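Local structure of CRISPR-associated endonuclease Cas9 (Campylobacter jejuni subsp. jejuni serotype O:2, 5X2H) at residues Gln651-Lys656 with Leu665-Lys670; Phe695-Ile700 with Asn761-Ser766; Lys713-Ser718 with Lys724-Met729. The protein is an RNA-guided endonuclease of CRISPR adaptive immunity that cleaves both strands of target DNA with its HNH and RuvC-like nuclease domains. All coordinates share one frame; numbering follows the deposited sequence.

Interaction 1: residues Gln651-Lys656 with Leu665-Lys670; sequences QSYGGK and LGKIRK. With nucleotides of chain D.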
# COMPACT_ATOMS: atom_id res chain seq x y z
N GLN A 651 -17.33 -21.88 -27.71
CA GLN A 651 -16.69 -23.13 -28.11
C GLN A 651 -16.41 -24.02 -26.91
O GLN A 651 -16.62 -25.24 -26.97
CB GLN A 651 -15.40 -22.84 -28.87
CG GLN A 651 -14.56 -24.08 -29.14
CD GLN A 651 -13.67 -23.94 -30.35
OE1 GLN A 651 -12.67 -23.22 -30.33
NE2 GLN A 651 -14.02 -24.65 -31.42
N SER A 652 -15.94 -23.45 -25.81
CA SER A 652 -15.54 -24.26 -24.66
C SER A 652 -16.74 -24.76 -23.86
O SER A 652 -16.73 -25.89 -23.38
CB SER A 652 -14.59 -23.48 -23.76
OG SER A 652 -14.25 -24.22 -22.61
N TYR A 653 -17.77 -23.93 -23.72
CA TYR A 653 -18.89 -24.26 -22.83
C TYR A 653 -20.09 -24.85 -23.55
O TYR A 653 -20.91 -25.52 -22.91
CB TYR A 653 -19.33 -23.01 -22.05
CG TYR A 653 -18.34 -22.56 -20.99
CD1 TYR A 653 -17.26 -23.36 -20.62
CD2 TYR A 653 -18.50 -21.34 -20.33
CE1 TYR A 653 -16.37 -22.96 -19.65
CE2 TYR A 653 -17.61 -20.93 -19.36
CZ TYR A 653 -16.55 -21.74 -19.02
OH TYR A 653 -15.66 -21.34 -18.05
N GLY A 654 -20.23 -24.62 -24.86
CA GLY A 654 -21.37 -25.12 -25.60
C GLY A 654 -22.39 -24.05 -25.97
O GLY A 654 -23.58 -24.20 -25.68
N GLY A 655 -21.92 -22.98 -26.59
CA GLY A 655 -22.80 -21.92 -27.06
C GLY A 655 -23.48 -21.15 -25.93
O GLY A 655 -23.00 -21.08 -24.80
N LYS A 656 -24.62 -20.56 -26.28
CA LYS A 656 -25.39 -19.76 -25.32
C LYS A 656 -25.86 -20.62 -24.15
O LYS A 656 -25.87 -20.16 -23.00
CB LYS A 656 -26.59 -19.11 -26.01
CG LYS A 656 -26.28 -17.90 -26.86
CD LYS A 656 -27.56 -17.35 -27.50
CE LYS A 656 -27.27 -16.39 -28.65
NZ LYS A 656 -26.74 -15.08 -28.18
N LEU A 665 -23.54 -21.91 -12.35
CA LEU A 665 -22.65 -22.69 -11.51
C LEU A 665 -21.53 -21.88 -10.88
O LEU A 665 -20.85 -22.37 -9.98
CB LEU A 665 -22.04 -23.85 -12.31
CG LEU A 665 -23.01 -24.96 -12.73
CD1 LEU A 665 -22.36 -25.87 -13.75
CD2 LEU A 665 -23.46 -25.75 -11.51
N GLY A 666 -21.31 -20.65 -11.34
CA GLY A 666 -20.24 -19.83 -10.82
C GLY A 666 -18.91 -20.00 -11.52
O GLY A 666 -17.90 -19.47 -11.03
N LYS A 667 -18.87 -20.73 -12.64
CA LYS A 667 -17.62 -20.86 -13.40
C LYS A 667 -17.22 -19.54 -14.04
O LYS A 667 -16.04 -19.31 -14.31
CB LYS A 667 -17.77 -21.94 -14.47
CG LYS A 667 -18.03 -23.33 -13.90
CD LYS A 667 -18.38 -24.32 -15.00
CE LYS A 667 -17.26 -24.43 -16.03
NZ LYS A 667 -16.01 -24.97 -15.44
N ILE A 668 -18.20 -18.66 -14.28
CA ILE A 668 -17.96 -17.29 -14.70
C ILE A 668 -19.01 -16.42 -14.01
O ILE A 668 -20.04 -16.91 -13.54
CB ILE A 668 -18.04 -17.09 -16.23
CG1 ILE A 668 -19.32 -17.73 -16.79
CG2 ILE A 668 -16.79 -17.63 -16.91
CD1 ILE A 668 -19.54 -17.48 -18.27
N ARG A 669 -18.73 -15.12 -13.95
CA ARG A 669 -19.62 -14.17 -13.32
C ARG A 669 -20.06 -13.12 -14.34
O ARG A 669 -19.40 -12.89 -15.35
CB ARG A 669 -18.94 -13.48 -12.13
CG ARG A 669 -18.14 -14.40 -11.24
CD ARG A 669 -19.02 -15.31 -10.41
NE ARG A 669 -18.22 -16.26 -9.63
CZ ARG A 669 -18.67 -16.94 -8.58
NH1 ARG A 669 -19.92 -16.78 -8.17
NH2 ARG A 669 -17.86 -17.78 -7.94
N LYS A 670 -21.19 -12.49 -14.04
CA LYS A 670 -21.72 -11.39 -14.83
C LYS A 670 -21.91 -10.21 -13.88
O LYS A 670 -22.87 -10.19 -13.10
CB LYS A 670 -23.02 -11.78 -15.52
CG LYS A 670 -23.14 -11.27 -16.95
CD LYS A 670 -24.35 -10.36 -17.12
CE LYS A 670 -25.35 -10.94 -18.10
NZ LYS A 670 -26.01 -12.17 -17.56
P DA D 5 -12.82 -23.75 -17.77
OP1 DA D 5 -13.42 -22.42 -17.50
OP2 DA D 5 -13.54 -24.98 -17.37
O5' DA D 5 -12.48 -23.84 -19.33
C5' DA D 5 -11.82 -22.76 -19.95
C4' DA D 5 -10.64 -23.24 -20.78
O4' DA D 5 -9.57 -23.67 -19.90
C3' DA D 5 -10.95 -24.43 -21.70
O3' DA D 5 -10.61 -24.09 -23.03
C2' DA D 5 -10.07 -25.57 -21.16
C1' DA D 5 -8.96 -24.81 -20.45
N9 DA D 5 -8.35 -25.56 -19.35
C8 DA D 5 -8.97 -26.02 -18.22
N7 DA D 5 -8.17 -26.64 -17.39
C5 DA D 5 -6.94 -26.59 -18.01
C6 DA D 5 -5.67 -27.07 -17.64
N6 DA D 5 -5.45 -27.74 -16.50
N1 DA D 5 -4.64 -26.85 -18.49
C2 DA D 5 -4.88 -26.19 -19.63
N3 DA D 5 -6.03 -25.68 -20.08
C4 DA D 5 -7.03 -25.92 -19.22
P DC D 6 -10.94 -25.09 -24.23
OP1 DC D 6 -11.17 -24.25 -25.43
OP2 DC D 6 -11.99 -26.04 -23.78
O5' DC D 6 -9.58 -25.90 -24.43
C5' DC D 6 -8.39 -25.20 -24.74
C4' DC D 6 -7.18 -26.11 -24.71
O4' DC D 6 -6.94 -26.55 -23.35
C3' DC D 6 -7.30 -27.39 -25.56
O3' DC D 6 -6.17 -27.51 -26.41
C2' DC D 6 -7.34 -28.51 -24.52
C1' DC D 6 -6.56 -27.90 -23.37
N1 DC D 6 -6.88 -28.51 -22.05
C2 DC D 6 -5.84 -29.02 -21.26
O2 DC D 6 -4.67 -28.94 -21.67
N3 DC D 6 -6.14 -29.57 -20.06
C4 DC D 6 -7.41 -29.63 -19.65
N4 DC D 6 -7.66 -30.18 -18.46
C5 DC D 6 -8.48 -29.12 -20.45
C6 DC D 6 -8.17 -28.57 -21.63
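Tyr653 and Lys667 of the wedge domain close on one phosphate of the DNA, that of DA5 of chain D. Tyr653 ends the short helix 650-653. Lys667 follows helix 655-665 and precedes the hairpin of strands 668-671 and 674-677. Gly654 and Gly666, both with positive phi, are the first residues to leave helical geometry after their helices.

The packing between the segments is apolar and small. The CE of Lys667 lies 4.0 Å from Tyr653 CE1, set obliquely to the ring. The CD1 of Ile668 meets the ring edge, 4.1 Å from Tyr653 CE2. Ala662 of helix 655-665 also touches both Tyr653 and Ile668.

Three side chains, Ser652, Tyr653 and Lys667, hydrogen-bond the DNA. Tyr653 OH donates to OP1 of DA5 of chain D at 2.5 Å, and this oxygen lies in the plane of the ring. The Lys667 chain bends at chi3 (59°) and chi4 (64°), and its NZ donates to OP2 of DA5 of chain D at 3.1 Å. The two residues thus use different oxygens of one group. The next phosphate is met by Ser652, whose OG donates to OP2 of DC6 of chain D at 3.1 Å.

Interaction 2: residues Phe695-Ile700 with Asn761-Ser766; sequences FYAVPI and NAFTSS. With nucleotides of chain D.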
# COMPACT_ATOMS: atom_id res chain seq x y z
N PHE A 695 -14.96 -38.98 -2.78
CA PHE A 695 -14.84 -37.60 -2.35
C PHE A 695 -15.31 -36.64 -3.43
O PHE A 695 -15.24 -36.94 -4.63
CB PHE A 695 -13.40 -37.28 -1.95
CG PHE A 695 -12.93 -38.03 -0.73
CD1 PHE A 695 -13.21 -37.54 0.54
CD2 PHE A 695 -12.25 -39.23 -0.85
CE1 PHE A 695 -12.79 -38.23 1.66
CE2 PHE A 695 -11.83 -39.93 0.27
CZ PHE A 695 -12.10 -39.43 1.53
N TYR A 696 -15.81 -35.48 -2.99
CA TYR A 696 -16.36 -34.47 -3.87
C TYR A 696 -15.99 -33.09 -3.33
O TYR A 696 -15.87 -32.90 -2.12
CB TYR A 696 -17.88 -34.62 -4.00
CG TYR A 696 -18.30 -35.95 -4.59
CD1 TYR A 696 -18.55 -37.05 -3.78
CD2 TYR A 696 -18.42 -36.11 -5.97
CE1 TYR A 696 -18.92 -38.27 -4.33
CE2 TYR A 696 -18.79 -37.33 -6.52
CZ TYR A 696 -19.04 -38.41 -5.70
OH TYR A 696 -19.41 -39.62 -6.24
N ALA A 697 -15.79 -32.14 -4.25
CA ALA A 697 -15.25 -30.84 -3.89
C ALA A 697 -16.15 -29.72 -4.40
O ALA A 697 -16.59 -29.75 -5.56
CB ALA A 697 -13.84 -30.65 -4.44
N VAL A 698 -16.40 -28.74 -3.54
CA VAL A 698 -17.16 -27.55 -3.87
C VAL A 698 -16.19 -26.37 -3.88
O VAL A 698 -15.66 -26.00 -2.82
CB VAL A 698 -18.31 -27.31 -2.88
CG1 VAL A 698 -19.04 -26.01 -3.21
CG2 VAL A 698 -19.27 -28.49 -2.89
N PRO A 699 -15.91 -25.76 -5.03
CA PRO A 699 -14.98 -24.62 -5.06
C PRO A 699 -15.68 -23.35 -4.62
O PRO A 699 -16.83 -23.09 -4.97
CB PRO A 699 -14.57 -24.56 -6.54
CG PRO A 699 -15.76 -25.08 -7.27
CD PRO A 699 -16.45 -26.08 -6.37
N ILE A 700 -14.96 -22.55 -3.83
CA ILE A 700 -15.50 -21.33 -3.22
C ILE A 700 -14.56 -20.17 -3.56
O ILE A 700 -13.38 -20.20 -3.19
CB ILE A 700 -15.66 -21.48 -1.70
CG1 ILE A 700 -16.58 -22.67 -1.39
CG2 ILE A 700 -16.21 -20.20 -1.09
CD1 ILE A 700 -16.84 -22.88 0.09
N ASN A 761 -2.26 -27.07 -2.28
CA ASN A 761 -1.95 -25.83 -2.98
C ASN A 761 -3.10 -25.30 -3.81
O ASN A 761 -3.32 -24.08 -3.83
CB ASN A 761 -0.73 -26.03 -3.90
CG ASN A 761 0.56 -26.18 -3.13
OD1 ASN A 761 0.66 -25.79 -1.97
ND2 ASN A 761 1.56 -26.75 -3.78
N ALA A 762 -3.84 -26.16 -4.49
CA ALA A 762 -4.92 -25.70 -5.35
C ALA A 762 -5.84 -26.87 -5.67
O ALA A 762 -5.45 -28.03 -5.62
CB ALA A 762 -4.39 -25.07 -6.64
N PHE A 763 -7.08 -26.52 -5.99
CA PHE A 763 -8.06 -27.45 -6.53
C PHE A 763 -8.38 -27.01 -7.95
O PHE A 763 -8.77 -25.86 -8.17
CB PHE A 763 -9.32 -27.47 -5.66
CG PHE A 763 -10.51 -28.11 -6.33
CD1 PHE A 763 -10.54 -29.47 -6.56
CD2 PHE A 763 -11.60 -27.34 -6.73
CE1 PHE A 763 -11.63 -30.06 -7.18
CE2 PHE A 763 -12.69 -27.92 -7.34
CZ PHE A 763 -12.71 -29.29 -7.57
N THR A 764 -8.18 -27.91 -8.91
CA THR A 764 -8.38 -27.59 -10.32
C THR A 764 -9.78 -28.07 -10.72
O THR A 764 -10.04 -29.28 -10.77
CB THR A 764 -7.30 -28.24 -11.18
OG1 THR A 764 -6.01 -27.84 -10.69
CG2 THR A 764 -7.43 -27.80 -12.63
N SER A 765 -10.67 -27.12 -10.99
CA SER A 765 -12.08 -27.46 -11.20
C SER A 765 -12.30 -28.19 -12.51
O SER A 765 -13.21 -29.02 -12.61
CB SER A 765 -12.94 -26.20 -11.14
OG SER A 765 -12.60 -25.31 -12.20
N SER A 766 -11.49 -27.90 -13.53
CA SER A 766 -11.69 -28.58 -14.81
C SER A 766 -11.38 -30.07 -14.72
O SER A 766 -12.04 -30.88 -15.37
CB SER A 766 -10.84 -27.92 -15.90
OG SER A 766 -9.46 -27.93 -15.56
P DA D 4 -11.76 -21.08 -12.18
OP1 DA D 4 -12.99 -20.29 -12.47
OP2 DA D 4 -11.75 -22.14 -11.15
O5' DA D 4 -11.27 -21.77 -13.52
C5' DA D 4 -11.05 -21.01 -14.69
C4' DA D 4 -10.56 -21.91 -15.80
O4' DA D 4 -9.12 -22.09 -15.68
C3' DA D 4 -11.16 -23.32 -15.78
O3' DA D 4 -11.36 -23.77 -17.10
C2' DA D 4 -10.05 -24.12 -15.12
C1' DA D 4 -8.86 -23.47 -15.78
N9 DA D 4 -7.57 -23.81 -15.20
C8 DA D 4 -7.32 -24.22 -13.92
N7 DA D 4 -6.05 -24.50 -13.69
C5 DA D 4 -5.44 -24.26 -14.92
C6 DA D 4 -4.11 -24.38 -15.36
N6 DA D 4 -3.10 -24.77 -14.57
N1 DA D 4 -3.84 -24.06 -16.64
C2 DA D 4 -4.84 -23.67 -17.43
N3 DA D 4 -6.13 -23.53 -17.14
C4 DA D 4 -6.37 -23.84 -15.85
P DA D 5 -12.82 -23.75 -17.77
OP1 DA D 5 -13.42 -22.42 -17.50
OP2 DA D 5 -13.54 -24.98 -17.37
O5' DA D 5 -12.48 -23.84 -19.33
C5' DA D 5 -11.82 -22.76 -19.95
C4' DA D 5 -10.64 -23.24 -20.78
O4' DA D 5 -9.57 -23.67 -19.90
C3' DA D 5 -10.95 -24.43 -21.70
O3' DA D 5 -10.61 -24.09 -23.03
C2' DA D 5 -10.07 -25.57 -21.16
C1' DA D 5 -8.96 -24.81 -20.45
N9 DA D 5 -8.35 -25.56 -19.35
C8 DA D 5 -8.97 -26.02 -18.22
N7 DA D 5 -8.17 -26.64 -17.39
C5 DA D 5 -6.94 -26.59 -18.01
C6 DA D 5 -5.67 -27.07 -17.64
N6 DA D 5 -5.45 -27.74 -16.50
N1 DA D 5 -4.64 -26.85 -18.49
C2 DA D 5 -4.88 -26.19 -19.63
N3 DA D 5 -6.03 -25.68 -20.08
C4 DA D 5 -7.03 -25.92 -19.22
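A single aromatic ring, that of Phe763, makes the whole side-chain contact with Ala697 and Pro699, and it does so with two different parts of itself. The two segments belong to separate antiparallel sheets. Strand 695-700 is an outer strand of a three-stranded sheet. Strand 756-764 lies inside the six-stranded sheet of the PAM-interacting C-terminal domain.

The methyl of Ala697 sits over one face of the ring. Its CB is 3.9 Å from the centroid of the Phe763 ring and 27° off the ring normal, a CH-pi contact displaced toward CE1 and CZ. Pro699 comes to the edge instead, near the ring plane, with its CB 3.9 Å from Phe763 CE2. Phe763 CG is anti to the backbone N (chi1 164°), and this carries the ring across to strand 695-700. The backbone N of Ser765 lies over the opposite face, toward the rim. All three touching residues are buried. Met681 also packs on Phe763, and Val715 on Pro699.

Thr764 ends the strand, and Ser765 and Ser766 follow in a loop; all three lie beside the DNA. Thr764 CG2 packs near the base of DA4 of chain D, 3.7 Å from its N7. Ser765 OG is 3.4 Å from OP2 of DA4 of chain D. Ser766 meets the next base. Its OG lies between the backbone N and the carbonyl carbon (chi1 58°) and donates to N7 of DA5 of chain D at 2.6 Å.

Interaction 3: residues Lys713-Ser718 with Lys724-Met729; sequences KAVARS and KDWILM. With nucleotides of chain C.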
# COMPACT_ATOMS: atom_id res chain seq x y z
N LYS A 713 -22.81 -27.23 -4.65
CA LYS A 713 -22.74 -28.20 -5.73
C LYS A 713 -21.29 -28.57 -5.99
O LYS A 713 -20.44 -27.69 -6.17
CB LYS A 713 -23.39 -27.65 -7.00
CG LYS A 713 -24.91 -27.53 -6.90
CD LYS A 713 -25.52 -27.17 -8.24
CE LYS A 713 -27.04 -27.20 -8.18
NZ LYS A 713 -27.65 -26.93 -9.51
N ALA A 714 -21.01 -29.87 -5.99
CA ALA A 714 -19.66 -30.36 -6.23
C ALA A 714 -19.40 -30.50 -7.73
O ALA A 714 -20.31 -30.82 -8.51
CB ALA A 714 -19.45 -31.71 -5.54
N VAL A 715 -18.15 -30.28 -8.11
CA VAL A 715 -17.78 -30.31 -9.52
C VAL A 715 -17.87 -31.73 -10.06
O VAL A 715 -17.46 -32.70 -9.41
CB VAL A 715 -16.36 -29.74 -9.71
CG1 VAL A 715 -15.96 -29.78 -11.19
CG2 VAL A 715 -16.28 -28.32 -9.17
N ALA A 716 -18.42 -31.86 -11.26
CA ALA A 716 -18.43 -33.10 -12.01
C ALA A 716 -17.67 -32.90 -13.31
O ALA A 716 -17.76 -31.83 -13.93
CB ALA A 716 -19.86 -33.57 -12.31
N ARG A 717 -16.90 -33.91 -13.72
CA ARG A 717 -16.15 -33.80 -14.96
C ARG A 717 -17.09 -33.70 -16.15
O ARG A 717 -18.20 -34.23 -16.14
CB ARG A 717 -15.21 -34.99 -15.12
CG ARG A 717 -13.86 -34.79 -14.46
CD ARG A 717 -12.96 -35.96 -14.75
NE ARG A 717 -11.54 -35.62 -14.66
CZ ARG A 717 -10.86 -35.01 -15.63
NH1 ARG A 717 -11.46 -34.66 -16.76
NH2 ARG A 717 -9.57 -34.74 -15.46
N SER A 718 -16.63 -33.01 -17.19
CA SER A 718 -17.46 -32.72 -18.35
C SER A 718 -16.88 -33.34 -19.61
O SER A 718 -15.71 -33.71 -19.68
CB SER A 718 -17.60 -31.20 -18.55
OG SER A 718 -18.66 -30.68 -17.78
N LYS A 724 -21.27 -30.47 -17.84
CA LYS A 724 -22.12 -31.45 -17.16
C LYS A 724 -22.68 -30.85 -15.88
O LYS A 724 -22.07 -29.98 -15.25
CB LYS A 724 -21.31 -32.71 -16.85
CG LYS A 724 -22.13 -33.93 -16.45
CD LYS A 724 -21.22 -35.12 -16.18
CE LYS A 724 -22.01 -36.35 -15.77
NZ LYS A 724 -22.83 -36.88 -16.89
N ASP A 725 -23.88 -31.30 -15.50
CA ASP A 725 -24.49 -30.87 -14.25
C ASP A 725 -23.54 -31.11 -13.08
O ASP A 725 -22.91 -32.16 -12.98
CB ASP A 725 -25.80 -31.62 -13.99
CG ASP A 725 -26.93 -31.18 -14.90
OD1 ASP A 725 -26.73 -30.23 -15.69
OD2 ASP A 725 -28.02 -31.78 -14.82
N TRP A 726 -23.45 -30.13 -12.19
CA TRP A 726 -22.73 -30.36 -10.94
C TRP A 726 -23.63 -31.10 -9.96
O TRP A 726 -24.84 -31.21 -10.15
CB TRP A 726 -22.22 -29.05 -10.35
CG TRP A 726 -21.03 -28.50 -11.09
CD1 TRP A 726 -20.57 -28.91 -12.31
CD2 TRP A 726 -20.15 -27.46 -10.66
NE1 TRP A 726 -19.46 -28.17 -12.66
CE2 TRP A 726 -19.18 -27.28 -11.66
CE3 TRP A 726 -20.10 -26.65 -9.51
CZ2 TRP A 726 -18.17 -26.33 -11.56
CZ3 TRP A 726 -19.09 -25.71 -9.42
CH2 TRP A 726 -18.14 -25.56 -10.43
N ILE A 727 -23.02 -31.63 -8.90
CA ILE A 727 -23.67 -32.58 -8.02
C ILE A 727 -24.11 -31.87 -6.74
O ILE A 727 -23.28 -31.34 -6.00
CB ILE A 727 -22.75 -33.77 -7.70
CG1 ILE A 727 -22.31 -34.44 -9.00
CG2 ILE A 727 -23.46 -34.76 -6.79
CD1 ILE A 727 -21.11 -35.34 -8.84
N LEU A 728 -25.42 -31.87 -6.49
CA LEU A 728 -25.95 -31.27 -5.28
C LEU A 728 -25.52 -32.06 -4.05
O LEU A 728 -25.69 -33.28 -4.00
CB LEU A 728 -27.48 -31.20 -5.35
CG LEU A 728 -28.15 -30.50 -4.16
CD1 LEU A 728 -27.65 -29.07 -4.06
CD2 LEU A 728 -29.66 -30.54 -4.30
N MET A 729 -24.96 -31.36 -3.06
CA MET A 729 -24.50 -32.00 -1.82
C MET A 729 -25.68 -32.08 -0.86
O MET A 729 -25.86 -31.24 0.03
CB MET A 729 -23.32 -31.24 -1.23
CG MET A 729 -22.07 -31.23 -2.11
SD MET A 729 -21.23 -32.82 -2.23
CE MET A 729 -22.00 -33.56 -3.67
O5' DC C 1 -9.66 -42.11 -9.91
C5' DC C 1 -9.48 -41.52 -11.19
C4' DC C 1 -8.03 -41.62 -11.63
O4' DC C 1 -7.95 -41.42 -13.06
C3' DC C 1 -7.09 -40.59 -11.02
O3' DC C 1 -5.77 -41.12 -10.98
C2' DC C 1 -7.21 -39.44 -12.01
C1' DC C 1 -7.29 -40.20 -13.34
N1 DC C 1 -8.07 -39.49 -14.39
C2 DC C 1 -7.41 -38.98 -15.51
O2 DC C 1 -6.18 -39.12 -15.60
N3 DC C 1 -8.13 -38.34 -16.47
C4 DC C 1 -9.45 -38.21 -16.33
N4 DC C 1 -10.12 -37.57 -17.30
C5 DC C 1 -10.14 -38.72 -15.19
C6 DC C 1 -9.42 -39.35 -14.26
P DT C 2 -4.52 -40.23 -10.50
OP1 DT C 2 -3.48 -41.15 -10.00
OP2 DT C 2 -5.03 -39.14 -9.63
O5' DT C 2 -4.00 -39.56 -11.85
C5' DT C 2 -2.88 -38.69 -11.83
C4' DT C 2 -2.11 -38.79 -13.12
O4' DT C 2 -3.01 -38.57 -14.24
C3' DT C 2 -1.00 -37.77 -13.29
O3' DT C 2 0.01 -38.30 -14.12
C2' DT C 2 -1.73 -36.61 -13.97
C1' DT C 2 -2.66 -37.37 -14.91
N1 DT C 2 -3.92 -36.64 -15.23
C2 DT C 2 -4.04 -36.00 -16.44
O2 DT C 2 -3.16 -35.98 -17.28
N3 DT C 2 -5.24 -35.37 -16.64
C4 DT C 2 -6.30 -35.32 -15.77
O4 DT C 2 -7.34 -34.73 -16.03
C5 DT C 2 -6.11 -36.01 -14.51
C7 DT C 2 -7.21 -36.03 -13.48
C6 DT C 2 -4.94 -36.63 -14.31
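Ala714 and Ile727 form the hydrogen-bonded pair of a short antiparallel two-stranded sheet. Both of their backbone N-H groups and both carbonyls are used. Ala714 N donates to Ile727 O at 2.7 Å, with the donor tilted 23° from the carbonyl plane. Ile727 N returns the bond to Ala714 O at 2.9 Å and nearly straight, in the carbonyl plane. Ile727 O also takes a CA-H contact from Lys713, at 3.2 Å from Lys713 CA. Lys713 and Leu728 are the adjoining non-hydrogen-bonded pair. Met729 O takes a hydrogen bond from Asn712 ND2.

At the other end a side chain is the acceptor. Lys724 N donates to Ser718 OG at 2.6 Å, with an angle of 177° at the hydrogen. Asp725 OD1 forms a salt bridge with Lys661 NZ of helix 655-665.

Trp726 packs against Val715. Val715 CG2 lies over its six-membered ring, 3.6 Å from the centroid of that Trp726 ring, in a CH-pi contact. On the Ala714 side of the sheet, Met729 bends at chi2 (-71°) and chi3, and its CE comes to 3.7 Å from Ala714 CB. Arg717 extends to the DNA. N4 of DC1 of chain C lies over one face of its guanidinium, 3.1 Å from Arg717 CZ.

Strand 695-700 flanks the unit. The backbone of its Ala697 hydrogen-bonds that of Val715. Its Tyr696 packs on Ala714 and Ile727, and its Pro699 on Val715 and Trp726. Leu665 of helix 655-665 touches Lys713 and Trp726.

Overall arrangement
Interaction 3 links the other two. Its centre is about 14 Å from that of interaction 1 and about 11 Å from that of interaction 2. Lys667 CG of interaction 1 packs 3.8 Å from Trp726 CZ2. Val698 CG2 of interaction 2 packs 3.6 Å from Lys713 O. Interactions 1 and 2 do not touch; their nearest atoms are about 5 Å apart. DNA joins them instead. DA5 of chain D is held at its phosphate by interaction 1 and at its base by interaction 2. Interaction 3 meets another DNA strand, chain C, through Arg717. All three lie away from the predicted RuvC metal site, and each meets the bound DNA.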